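Local coordinates for protein eukaryotic translation initiation factor 5A-2 (Arabidopsis thaliana, PDB 3HKS) that promotes translation elongation and termination by binding between the ribosomal E and P sites and rescuing ribosomes stalled on polyproline and other difficult sequences, at residues 65-70 with 80-85; 38-43 with 86-91; 143-148 with 159-164; 97-102 with 110-115. All blocks are in the same frame, centred on the assembly; numbering follows the deposited sequence.

Contact 1: 65-70 with 80-85; sequences CHFVAI and DIVPSS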
loop_
_atom_site.group_PDB
_atom_site.type_symbol
_atom_site.label_atom_id
_atom_site.label_comp_id
_atom_site.label_asym_id
_atom_site.label_seq_id
_atom_site.Cartn_x
_atom_site.Cartn_y
_atom_site.Cartn_z
ATOM N N CYS A 65 -12.273 -0.380 21.207
ATOM C CA CYS A 65 -10.999 0.058 20.627
ATOM C C CYS A 65 -11.226 1.300 19.791
ATOM O O CYS A 65 -12.102 1.324 18.930
ATOM C CB CYS A 65 -10.389 -1.044 19.770
ATOM S SG CYS A 65 -9.992 -2.521 20.689
ATOM N N HIS A 66 -10.431 2.332 20.068
ATOM C CA HIS A 66 -10.512 3.602 19.365
ATOM C C HIS A 66 -9.305 3.686 18.433
ATOM O O HIS A 66 -8.167 3.734 18.892
ATOM C CB HIS A 66 -10.499 4.776 20.373
ATOM C CG HIS A 66 -11.577 4.703 21.415
ATOM N ND1 HIS A 66 -12.449 5.743 21.658
ATOM C CD2 HIS A 66 -11.934 3.709 22.266
ATOM C CE1 HIS A 66 -13.294 5.394 22.612
ATOM N NE2 HIS A 66 -13.005 4.164 22.996
ATOM N N PHE A 67 -9.556 3.705 17.130
ATOM C CA PHE A 67 -8.469 3.709 16.138
ATOM C C PHE A 67 -8.245 5.068 15.502
ATOM O O PHE A 67 -9.199 5.742 15.101
ATOM C CB PHE A 67 -8.738 2.684 15.027
ATOM C CG PHE A 67 -8.798 1.273 15.520
ATOM C CD1 PHE A 67 -7.667 0.649 16.014
ATOM C CD2 PHE A 67 -9.995 0.573 15.511
ATOM C CE1 PHE A 67 -7.722 -0.655 16.489
ATOM C CE2 PHE A 67 -10.056 -0.743 15.978
ATOM C CZ PHE A 67 -8.923 -1.352 16.465
ATOM N N VAL A 68 -6.977 5.455 15.396
ATOM C CA VAL A 68 -6.576 6.522 14.466
ATOM C C VAL A 68 -5.676 5.866 13.413
ATOM O O VAL A 68 -4.721 5.176 13.753
ATOM C CB VAL A 68 -5.845 7.710 15.177
ATOM C CG1 VAL A 68 -5.544 8.834 14.188
ATOM C CG2 VAL A 68 -6.683 8.250 16.342
ATOM N N ALA A 69 -5.992 6.077 12.140
ATOM C CA ALA A 69 -5.271 5.401 11.066
ATOM C C ALA A 69 -5.052 6.312 9.859
ATOM O O ALA A 69 -5.805 7.261 9.654
ATOM C CB ALA A 69 -6.006 4.098 10.659
ATOM N N ILE A 70 -4.025 6.026 9.059
ATOM C CA ILE A 70 -3.683 6.890 7.912
ATOM C C ILE A 70 -3.858 6.153 6.582
ATOM O O ILE A 70 -3.235 5.109 6.356
ATOM C CB ILE A 70 -2.228 7.461 8.034
ATOM C CG1 ILE A 70 -2.012 8.177 9.384
ATOM C CG2 ILE A 70 -1.869 8.366 6.828
ATOM C CD1 ILE A 70 -2.819 9.437 9.594
ATOM N N ASP A 80 -12.069 5.258 13.735
ATOM C CA ASP A 80 -13.172 4.341 13.985
ATOM C C ASP A 80 -13.180 4.017 15.475
ATOM O O ASP A 80 -12.142 4.061 16.129
ATOM C CB ASP A 80 -12.982 3.052 13.162
ATOM C CG ASP A 80 -14.299 2.465 12.643
ATOM O OD1 ASP A 80 -15.392 2.942 13.036
ATOM O OD2 ASP A 80 -14.230 1.509 11.819
ATOM N N ILE A 81 -14.361 3.714 16.009
ATOM C CA ILE A 81 -14.480 3.109 17.333
ATOM C C ILE A 81 -15.189 1.769 17.149
ATOM O O ILE A 81 -16.295 1.718 16.583
ATOM C CB ILE A 81 -15.246 4.000 18.337
ATOM C CG1 ILE A 81 -14.506 5.332 18.563
ATOM C CG2 ILE A 81 -15.403 3.266 19.687
ATOM C CD1 ILE A 81 -15.331 6.383 19.326
ATOM N N VAL A 82 -14.541 0.699 17.615
ATOM C CA VAL A 82 -15.004 -0.674 17.409
ATOM C C VAL A 82 -14.982 -1.437 18.744
ATOM O O VAL A 82 -13.986 -1.382 19.466
ATOM C CB VAL A 82 -14.107 -1.440 16.359
ATOM C CG1 VAL A 82 -14.773 -2.736 15.897
ATOM C CG2 VAL A 82 -13.813 -0.561 15.109
ATOM N N PRO A 83 -16.061 -2.172 19.068
ATOM C CA PRO A 83 -15.988 -3.074 20.218
ATOM C C PRO A 83 -14.842 -4.036 20.017
ATOM O O PRO A 83 -14.667 -4.539 18.901
ATOM C CB PRO A 83 -17.315 -3.840 20.147
ATOM C CG PRO A 83 -18.225 -2.929 19.437
ATOM C CD PRO A 83 -17.374 -2.251 18.403
ATOM N N SER A 84 -14.068 -4.290 21.071
ATOM C CA SER A 84 -12.875 -5.139 20.962
ATOM C C SER A 84 -13.188 -6.537 20.436
ATOM O O SER A 84 -12.315 -7.194 19.848
ATOM C CB SER A 84 -12.125 -5.227 22.295
ATOM O OG SER A 84 -12.977 -5.641 23.346
ATOM N N SER A 85 -14.440 -6.963 20.631
ATOM C CA SER A 85 -14.886 -8.324 20.314
ATOM C C SER A 85 -15.479 -8.437 18.909
ATOM O O SER A 85 -15.724 -9.545 18.445
ATOM C CB SER A 85 -15.893 -8.830 21.359
ATOM O OG SER A 85 -17.152 -8.177 21.214
#
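Over one face of the His66 imidazole sits CG2 of Ile81, 4.1 Å from the ring centroid and only 7° off the normal, a CH-pi contact centred on the ring. The two side chains lie side by side and point the same way, and CG1 of Ile81 reaches the ring atom ND1 of His66 at 3.7 Å. The other nitrogen, NE2, is taken by the hydroxyl of Ser55. On the opposite surface of the sheet the phenyl ring of Phe67 receives Val82 at its edge: CG2 of Val82, the branch beside the backbone N, lies in the ring plane, 3.9 Å from CE2 of Phe67. Both pairs ride on the antiparallel hairpin of strands 64-71 and 77-83 in the SH3-like N-terminal domain. Cys65 with Val82 and Phe67 with Asp80 are hydrogen-bonded pairs that flank the non-hydrogen-bonded pair His66 with Ile81. The bond from Cys65 N to Val82 O is short, 2.6 Å, whereas Asp80 N to Phe67 O stretches to 3.2 Å. Past the last bridge, SG of Cys65 rests against CB of Ser84 at 3.8 Å, while the Ser84 hydroxyl bonds to Ala63 O.

Contact 2: 38-43 with 86-91; sequences GHIVIK and HNCDVP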
loop_
_atom_site.group_PDB
_atom_site.type_symbol
_atom_site.label_atom_id
_atom_site.label_comp_id
_atom_site.label_asym_id
_atom_site.label_seq_id
_atom_site.Cartn_x
_atom_site.Cartn_y
_atom_site.Cartn_z
ATOM N N GLY A 38 -0.104 -1.943 12.255
ATOM C CA GLY A 38 -0.901 -2.839 11.433
ATOM C C GLY A 38 -1.849 -2.025 10.567
ATOM O O GLY A 38 -1.802 -0.792 10.576
ATOM N N HIS A 39 -2.721 -2.718 9.832
ATOM C CA HIS A 39 -3.691 -2.081 8.951
ATOM C C HIS A 39 -5.137 -2.442 9.279
ATOM O O HIS A 39 -5.430 -3.477 9.879
ATOM C CB HIS A 39 -3.384 -2.403 7.474
ATOM C CG HIS A 39 -2.033 -1.932 7.030
ATOM N ND1 HIS A 39 -0.896 -2.691 7.185
ATOM C CD2 HIS A 39 -1.634 -0.767 6.468
ATOM C CE1 HIS A 39 0.149 -2.020 6.734
ATOM N NE2 HIS A 39 -0.271 -0.849 6.292
ATOM N N ILE A 40 -6.030 -1.589 8.822
ATOM C CA ILE A 40 -7.449 -1.709 9.077
ATOM C C ILE A 40 -8.176 -1.042 7.907
ATOM O O ILE A 40 -7.634 -0.126 7.288
ATOM C CB ILE A 40 -7.790 -1.029 10.433
ATOM C CG1 ILE A 40 -9.189 -1.403 10.933
ATOM C CG2 ILE A 40 -7.592 0.497 10.370
ATOM C CD1 ILE A 40 -9.597 -0.650 12.206
ATOM N N VAL A 41 -9.368 -1.524 7.577
ATOM C CA VAL A 41 -10.228 -0.836 6.607
ATOM C C VAL A 41 -11.184 0.098 7.356
ATOM O O VAL A 41 -11.891 -0.338 8.278
ATOM C CB VAL A 41 -11.054 -1.826 5.720
ATOM C CG1 VAL A 41 -11.972 -1.080 4.781
ATOM C CG2 VAL A 41 -10.140 -2.750 4.933
ATOM N N ILE A 42 -11.166 1.379 6.971
ATOM C CA ILE A 42 -12.109 2.382 7.453
ATOM C C ILE A 42 -12.710 3.050 6.226
ATOM O O ILE A 42 -11.974 3.516 5.351
ATOM C CB ILE A 42 -11.438 3.458 8.360
ATOM C CG1 ILE A 42 -10.719 2.804 9.543
ATOM C CG2 ILE A 42 -12.495 4.468 8.860
ATOM C CD1 ILE A 42 -9.888 3.769 10.416
ATOM N N LYS A 43 -14.040 3.065 6.145
ATOM C CA LYS A 43 -14.772 3.662 5.013
ATOM C C LYS A 43 -14.232 3.164 3.664
ATOM O O LYS A 43 -14.012 3.957 2.737
ATOM C CB LYS A 43 -14.735 5.200 5.073
ATOM C CG LYS A 43 -14.945 5.810 6.470
ATOM C CD LYS A 43 -16.347 6.352 6.653
ATOM C CE LYS A 43 -16.438 7.801 6.167
ATOM N NZ LYS A 43 -15.570 8.730 6.968
ATOM N N HIS A 86 -15.706 -7.306 18.237
ATOM C CA HIS A 86 -16.170 -7.307 16.850
ATOM C C HIS A 86 -14.958 -7.388 15.912
ATOM O O HIS A 86 -13.859 -6.960 16.270
ATOM C CB HIS A 86 -16.974 -6.036 16.506
ATOM C CG HIS A 86 -18.388 -6.021 17.013
ATOM N ND1 HIS A 86 -18.803 -6.716 18.133
ATOM C CD2 HIS A 86 -19.476 -5.348 16.568
ATOM C CE1 HIS A 86 -20.086 -6.489 18.344
ATOM N NE2 HIS A 86 -20.517 -5.657 17.412
ATOM N N ASN A 87 -15.161 -7.932 14.713
ATOM C CA ASN A 87 -14.105 -7.966 13.698
ATOM C C ASN A 87 -13.950 -6.638 13.009
ATOM O O ASN A 87 -14.927 -5.966 12.703
ATOM C CB ASN A 87 -14.372 -9.009 12.606
ATOM C CG ASN A 87 -14.330 -10.397 13.113
ATOM O OD1 ASN A 87 -13.565 -10.712 14.010
ATOM N ND2 ASN A 87 -15.159 -11.253 12.544
ATOM N N CYS A 88 -12.702 -6.279 12.760
ATOM C CA CYS A 88 -12.386 -5.281 11.753
ATOM C C CYS A 88 -12.148 -6.033 10.456
ATOM O O CYS A 88 -11.865 -7.227 10.469
ATOM C CB CYS A 88 -11.124 -4.521 12.156
ATOM S SG CYS A 88 -11.385 -3.479 13.574
ATOM N N ASP A 89 -12.303 -5.346 9.340
ATOM C CA ASP A 89 -11.726 -5.812 8.079
ATOM C C ASP A 89 -10.291 -5.317 7.992
ATOM O O ASP A 89 -10.033 -4.139 8.152
ATOM C CB ASP A 89 -12.539 -5.305 6.898
ATOM C CG ASP A 89 -13.867 -5.990 6.790
ATOM O OD1 ASP A 89 -13.922 -7.231 6.970
ATOM O OD2 ASP A 89 -14.852 -5.290 6.509
ATOM N N VAL A 90 -9.364 -6.236 7.782
ATOM C CA VAL A 90 -7.962 -5.887 7.637
ATOM C C VAL A 90 -7.556 -6.072 6.172
ATOM O O VAL A 90 -7.709 -7.159 5.635
ATOM C CB VAL A 90 -7.052 -6.731 8.565
ATOM C CG1 VAL A 90 -5.569 -6.389 8.334
ATOM C CG2 VAL A 90 -7.434 -6.517 10.034
ATOM N N PRO A 91 -7.029 -5.013 5.524
ATOM C CA PRO A 91 -6.658 -5.168 4.110
ATOM C C PRO A 91 -5.318 -5.889 3.968
ATOM O O PRO A 91 -4.422 -5.694 4.786
ATOM C CB PRO A 91 -6.536 -3.720 3.627
ATOM C CG PRO A 91 -6.037 -2.970 4.846
ATOM C CD PRO A 91 -6.722 -3.659 6.029
HETATM O O HOH W 1 -13.045 -2.455 9.430
#
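Ile40 meets Cys88 where two strands of the SH3-like N-terminal domain cross at 112°, a steep angle at which strand 39-42 of the four-stranded sheet packs across the start of strand 87-103. From CB of Ile40 the longer branch runs out with CG1 anti to the backbone N (chi1 -166°) and CD1 anti again (chi2 -175°). CG1 meets CB of Cys88 at 3.9 Å, and the terminal CD1 closes on SG of Cys88 at 3.6 Å, an apolar contact. The branch methyl CG2 of Ile40 turns elsewhere, to Ala69 on strand 64-71, and Phe67 of that strand also touches both Ile40 and Cys88. One residue on, the side chain of Val41 slides past Pro91 in the opposite direction, with CG2 of Val41 3.7 Å from CD of the proline. The proline ring also lies against the backbone of Ile40 through CD, and its CG packs on CB of His39 at 3.8 Å. Val90 adds its CG1 methyl against the carbonyl oxygen of His39. With the strands so strongly crossed, one direct backbone hydrogen bond spans them, from Val41 N to Asp89 O at 2.8 Å. Beside it, a water molecule donates to Val41 O at 2.7 Å and accepts from Asp89 N at 3.0 Å.

Contact 3: 143-148 with 159-164; sequences DIVVSV and AVKEVG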
loop_
_atom_site.group_PDB
_atom_site.type_symbol
_atom_site.label_atom_id
_atom_site.label_comp_id
_atom_site.label_asym_id
_atom_site.label_seq_id
_atom_site.Cartn_x
_atom_site.Cartn_y
_atom_site.Cartn_z
ATOM N N ASP A 143 19.302 -1.128 -15.543
ATOM C CA ASP A 143 18.423 -2.082 -14.886
ATOM C C ASP A 143 17.687 -1.338 -13.778
ATOM O O ASP A 143 18.274 -0.993 -12.748
ATOM C CB ASP A 143 19.231 -3.256 -14.316
ATOM C CG ASP A 143 19.880 -4.106 -15.401
ATOM O OD1 ASP A 143 19.320 -4.189 -16.512
ATOM O OD2 ASP A 143 20.952 -4.700 -15.136
ATOM N N ILE A 144 16.409 -1.057 -14.018
ATOM C CA ILE A 144 15.597 -0.291 -13.074
ATOM C C ILE A 144 14.597 -1.208 -12.401
ATOM O O ILE A 144 13.878 -1.955 -13.069
ATOM C CB ILE A 144 14.887 0.916 -13.764
ATOM C CG1 ILE A 144 15.900 1.925 -14.352
ATOM C CG2 ILE A 144 13.888 1.603 -12.818
ATOM C CD1 ILE A 144 16.693 2.774 -13.303
ATOM N N VAL A 145 14.581 -1.159 -11.071
ATOM C CA VAL A 145 13.655 -1.938 -10.245
ATOM C C VAL A 145 12.634 -0.991 -9.628
ATOM O O VAL A 145 12.989 0.017 -9.024
ATOM C CB VAL A 145 14.395 -2.769 -9.145
ATOM C CG1 VAL A 145 13.405 -3.567 -8.298
ATOM C CG2 VAL A 145 15.383 -3.721 -9.782
ATOM N N VAL A 146 11.364 -1.337 -9.783
ATOM C CA VAL A 146 10.245 -0.499 -9.370
ATOM C C VAL A 146 9.486 -1.237 -8.270
ATOM O O VAL A 146 9.075 -2.386 -8.467
ATOM C CB VAL A 146 9.297 -0.216 -10.588
ATOM C CG1 VAL A 146 8.066 0.579 -10.180
ATOM C CG2 VAL A 146 10.055 0.507 -11.703
ATOM N N SER A 147 9.328 -0.589 -7.113
ATOM C CA SER A 147 8.521 -1.132 -6.012
ATOM C C SER A 147 7.074 -0.667 -6.126
ATOM O O SER A 147 6.813 0.515 -6.303
ATOM C CB SER A 147 9.084 -0.712 -4.652
ATOM O OG SER A 147 10.461 -1.039 -4.539
ATOM N N VAL A 148 6.144 -1.611 -6.034
ATOM C CA VAL A 148 4.721 -1.320 -6.124
ATOM C C VAL A 148 4.039 -1.687 -4.800
ATOM O O VAL A 148 4.185 -2.812 -4.299
ATOM C CB VAL A 148 4.052 -2.083 -7.308
ATOM C CG1 VAL A 148 2.537 -1.855 -7.330
ATOM C CG2 VAL A 148 4.696 -1.676 -8.667
ATOM N N ALA A 159 8.690 3.280 -4.935
ATOM C CA ALA A 159 10.154 3.419 -4.935
ATOM C C ALA A 159 10.759 3.036 -6.283
ATOM O O ALA A 159 10.178 2.258 -7.028
ATOM C CB ALA A 159 10.787 2.593 -3.817
ATOM N N VAL A 160 11.926 3.600 -6.586
ATOM C CA VAL A 160 12.650 3.319 -7.820
ATOM C C VAL A 160 14.141 3.247 -7.509
ATOM O O VAL A 160 14.677 4.132 -6.855
ATOM C CB VAL A 160 12.394 4.407 -8.905
ATOM C CG1 VAL A 160 13.236 4.138 -10.181
ATOM C CG2 VAL A 160 10.907 4.502 -9.249
ATOM N N LYS A 161 14.812 2.207 -7.992
ATOM C CA LYS A 161 16.275 2.115 -7.890
ATOM C C LYS A 161 16.889 1.523 -9.155
ATOM O O LYS A 161 16.251 0.734 -9.854
ATOM C CB LYS A 161 16.694 1.283 -6.676
ATOM C CG LYS A 161 16.234 -0.165 -6.734
ATOM C CD LYS A 161 16.677 -0.979 -5.515
ATOM C CE LYS A 161 15.904 -2.300 -5.446
ATOM N NZ LYS A 161 16.610 -3.350 -4.648
ATOM N N GLU A 162 18.130 1.906 -9.446
ATOM C CA GLU A 162 18.900 1.219 -10.482
ATOM C C GLU A 162 19.824 0.174 -9.881
ATOM O O GLU A 162 20.413 0.390 -8.821
ATOM C CB GLU A 162 19.658 2.195 -11.380
ATOM C CG GLU A 162 20.613 3.118 -10.677
ATOM C CD GLU A 162 21.739 3.545 -11.590
ATOM O OE1 GLU A 162 22.652 2.720 -11.825
ATOM O OE2 GLU A 162 21.698 4.697 -12.074
ATOM N N VAL A 163 19.929 -0.976 -10.537
ATOM C CA VAL A 163 20.739 -2.066 -9.993
ATOM C C VAL A 163 21.886 -2.504 -10.916
ATOM O O VAL A 163 22.578 -3.485 -10.627
ATOM C CB VAL A 163 19.879 -3.292 -9.525
ATOM C CG1 VAL A 163 18.953 -2.908 -8.363
ATOM C CG2 VAL A 163 19.094 -3.896 -10.670
ATOM N N GLY A 164 22.084 -1.778 -12.016
ATOM C CA GLY A 164 23.193 -2.062 -12.937
ATOM C C GLY A 164 22.927 -1.622 -14.366
ATOM O O GLY A 164 22.021 -0.819 -14.620
#
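The antiparallel hairpin of strands 142-151 and 154-163 in the C-terminal OB-fold domain brings residues 143-148 alongside 159-164, and its two surfaces carry different side chains. On one, Ile144 crosses Val160 obliquely, CG2 of Ile144 lying 3.7 Å from CG1 of Val160. The other branch of Ile144 folds toward the partner strand 154-163, chi2 of -71° placing CD1 3.6 Å from CB of Glu162. The carboxylate of Glu162 leads away to a salt bridge with Lys142, while helix 128-139 covers Val160 through Leu130, Gln133 and Met134. On the other surface Val145 and Lys161 run side by side in the same direction. The extended lysine chain keeps its CE 4.0 Å from both CB and CG1 of Val145. CG2 of Val145 meets CG2 of Val163 at 3.8 Å, these two side chains crossing at about a right angle. Farther along, OG of Ser147 touches CB of Ala159 at 3.7 Å, and its polar need is met by Asp97 on strand 87-103. Val145 and Lys161 form a reciprocal hydrogen-bonded pair, in which Val145 N reaches Lys161 O at 2.8 Å. Ser147 N also bonds to Ala159 O, at 3.0 Å. With Val146 and Val160 packed on helix 128-139 and Val145 and Lys161 on the other surface, the hairpin forms part of the beta barrel of the OB fold.

Contact 4: 97-102 with 110-115; sequences DYQLID and SLLTDS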
loop_
_atom_site.group_PDB
_atom_site.type_symbol
_atom_site.label_atom_id
_atom_site.label_comp_id
_atom_site.label_asym_id
_atom_site.label_seq_id
_atom_site.Cartn_x
_atom_site.Cartn_y
_atom_site.Cartn_z
ATOM N N ASP A 97 8.633 -5.853 -5.980
ATOM C CA ASP A 97 9.631 -5.277 -6.889
ATOM C C ASP A 97 9.518 -5.912 -8.280
ATOM O O ASP A 97 9.380 -7.131 -8.404
ATOM C CB ASP A 97 11.055 -5.457 -6.333
ATOM C CG ASP A 97 11.356 -4.536 -5.141
ATOM O OD1 ASP A 97 10.558 -3.633 -4.833
ATOM O OD2 ASP A 97 12.414 -4.703 -4.506
ATOM N N TYR A 98 9.558 -5.068 -9.311
ATOM C CA TYR A 98 9.567 -5.506 -10.707
ATOM C C TYR A 98 10.664 -4.786 -11.495
ATOM O O TYR A 98 10.915 -3.611 -11.281
ATOM C CB TYR A 98 8.253 -5.162 -11.396
ATOM C CG TYR A 98 6.982 -5.623 -10.734
ATOM C CD1 TYR A 98 6.412 -4.892 -9.702
ATOM C CD2 TYR A 98 6.315 -6.765 -11.186
ATOM C CE1 TYR A 98 5.221 -5.291 -9.112
ATOM C CE2 TYR A 98 5.123 -7.185 -10.601
ATOM C CZ TYR A 98 4.578 -6.442 -9.559
ATOM O OH TYR A 98 3.402 -6.831 -8.962
ATOM N N GLN A 99 11.268 -5.477 -12.451
ATOM C CA GLN A 99 12.164 -4.831 -13.399
ATOM C C GLN A 99 11.339 -4.074 -14.453
ATOM O O GLN A 99 10.337 -4.585 -14.955
ATOM C CB GLN A 99 13.084 -5.867 -14.063
ATOM C CG GLN A 99 13.931 -6.647 -13.059
ATOM C CD GLN A 99 14.559 -7.897 -13.654
ATOM O OE1 GLN A 99 15.344 -7.819 -14.604
ATOM N NE2 GLN A 99 14.221 -9.061 -13.091
ATOM N N LEU A 100 11.769 -2.855 -14.761
ATOM C CA LEU A 100 11.125 -2.018 -15.759
ATOM C C LEU A 100 11.587 -2.405 -17.172
ATOM O O LEU A 100 12.779 -2.389 -17.467
ATOM C CB LEU A 100 11.428 -0.538 -15.473
ATOM C CG LEU A 100 10.882 0.510 -16.448
ATOM C CD1 LEU A 100 9.366 0.613 -16.316
ATOM C CD2 LEU A 100 11.566 1.882 -16.247
ATOM N N ILE A 101 10.636 -2.752 -18.034
ATOM C CA ILE A 101 10.946 -3.165 -19.402
ATOM C C ILE A 101 10.317 -2.262 -20.479
ATOM O O ILE A 101 10.573 -2.429 -21.679
ATOM C CB ILE A 101 10.633 -4.686 -19.637
ATOM C CG1 ILE A 101 9.178 -5.030 -19.273
ATOM C CG2 ILE A 101 11.629 -5.568 -18.847
ATOM C CD1 ILE A 101 8.778 -6.468 -19.606
ATOM N N ASP A 102 9.506 -1.293 -20.057
ATOM C CA ASP A 102 9.006 -0.254 -20.985
ATOM C C ASP A 102 8.307 0.909 -20.307
ATOM O O ASP A 102 7.695 0.754 -19.250
ATOM C CB ASP A 102 8.081 -0.836 -22.073
ATOM C CG ASP A 102 7.857 0.139 -23.228
ATOM O OD1 ASP A 102 8.708 1.031 -23.453
ATOM O OD2 ASP A 102 6.828 0.017 -23.906
ATOM N N SER A 110 5.607 -0.925 -18.358
ATOM C CA SER A 110 5.633 -2.368 -18.525
ATOM C C SER A 110 6.639 -2.960 -17.564
ATOM O O SER A 110 7.809 -2.548 -17.530
ATOM C CB SER A 110 5.949 -2.752 -19.974
ATOM O OG SER A 110 5.913 -4.153 -20.147
ATOM N N LEU A 111 6.175 -3.921 -16.773
ATOM C CA LEU A 111 6.958 -4.480 -15.685
ATOM C C LEU A 111 7.117 -5.983 -15.878
ATOM O O LEU A 111 6.176 -6.680 -16.271
ATOM C CB LEU A 111 6.293 -4.170 -14.335
ATOM C CG LEU A 111 6.133 -2.696 -13.922
ATOM C CD1 LEU A 111 5.343 -2.543 -12.597
ATOM C CD2 LEU A 111 7.498 -2.000 -13.819
ATOM N N LEU A 112 8.322 -6.469 -15.609
ATOM C CA LEU A 112 8.615 -7.887 -15.718
ATOM C C LEU A 112 8.254 -8.597 -14.418
ATOM O O LEU A 112 8.642 -8.196 -13.325
ATOM C CB LEU A 112 10.076 -8.148 -16.109
ATOM C CG LEU A 112 10.551 -9.599 -16.314
ATOM C CD1 LEU A 112 9.832 -10.333 -17.462
ATOM C CD2 LEU A 112 12.061 -9.635 -16.540
ATOM N N THR A 113 7.503 -9.670 -14.593
ATOM C CA THR A 113 6.898 -10.451 -13.525
ATOM C C THR A 113 7.813 -11.656 -13.156
ATOM O O THR A 113 8.559 -12.143 -14.015
ATOM C CB THR A 113 5.528 -10.871 -14.074
ATOM O OG1 THR A 113 4.513 -9.949 -13.637
ATOM C CG2 THR A 113 5.197 -12.222 -13.758
ATOM N N ASP A 114 7.781 -12.117 -11.899
ATOM C CA ASP A 114 8.646 -13.254 -11.473
ATOM C C ASP A 114 8.346 -14.605 -12.152
ATOM O O ASP A 114 9.160 -15.543 -12.079
ATOM C CB ASP A 114 8.718 -13.418 -9.936
ATOM C CG ASP A 114 7.364 -13.735 -9.295
ATOM O OD1 ASP A 114 6.432 -14.173 -9.999
ATOM O OD2 ASP A 114 7.233 -13.549 -8.063
ATOM N N SER A 115 7.192 -14.701 -12.815
ATOM C CA SER A 115 6.845 -15.905 -13.573
ATOM C C SER A 115 7.260 -15.793 -15.042
ATOM O O SER A 115 7.004 -16.712 -15.823
ATOM C CB SER A 115 5.340 -16.219 -13.459
ATOM O OG SER A 115 4.548 -15.138 -13.926
HETATM O O HOH W 2 10.994 -8.613 -12.172
#
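Tyr98 and Leu111 set their side chains at about a right angle, with CB of Tyr98 3.7 Å from CB of Leu111. CD1 of Leu111 makes an off-centre CH-pi contact with the phenol, approaching obliquely, 4.3 Å from the ring centroid and 29° from its normal. At the ring edge, in its plane, lies the carbonyl oxygen of Leu112, 3.5 Å from CD2 of Tyr98. Leu100 comes to Leu111 obliquely, and its CD1 touches CD2 of Leu111. Met134 and Phe138 of helix 128-139 also pack on Leu100, which places this surface toward the interior of the OB-fold domain. Here strand 87-103 pairs with strand 109-112 as an antiparallel hairpin interrupted by a classic beta bulge. Ile101 and Asp102 together face Ser110, whose carbonyl oxygen accepts from both: Ile101 N at 2.9 Å and Asp102 N, more bent, at 3.3 Å. The two donors approach from the same face of the carbonyl plane. In the bulge Ile101 holds CG1 between its own backbone N and carbonyl carbon, and this brings CG1 to 3.5 Å from OG of Ser110, a hydroxyl that hydrogen-bonds to Asp120. The CG2 branch of Ile101 meets CB of Leu112, the two side chains crossing at about a right angle. Gln99, in contrast, runs alongside Leu112 in the same direction, its amide end near CD2 of the leucine. A water molecule bridges these two residues, donating to Leu112 O at 2.7 Å and accepting from Gln99 N.

Overall arrangement
The four contacts fall into two groups, one in each domain. Contacts 1 and 2 share the interior of the SH3-like domain, where Phe67 links them. Contacts 3 and 4 lie side by side in one sheet of the OB-fold domain, joined by backbone pairing of strands 87-103 and 142-151; their centres are about 10 Å apart, against about 36 Å between contacts 1 and 3. Contact 2 is the most buried, with four of seven touching residues buried; contact 3 has the most exposed residues, four of eleven. Contacts 1, 3 and 4 are hairpins held by several backbone bonds, whereas contact 2 relies on apolar packing and a single direct one; water bridges the strands there, as in contact 4. Strand 87-103 serves both.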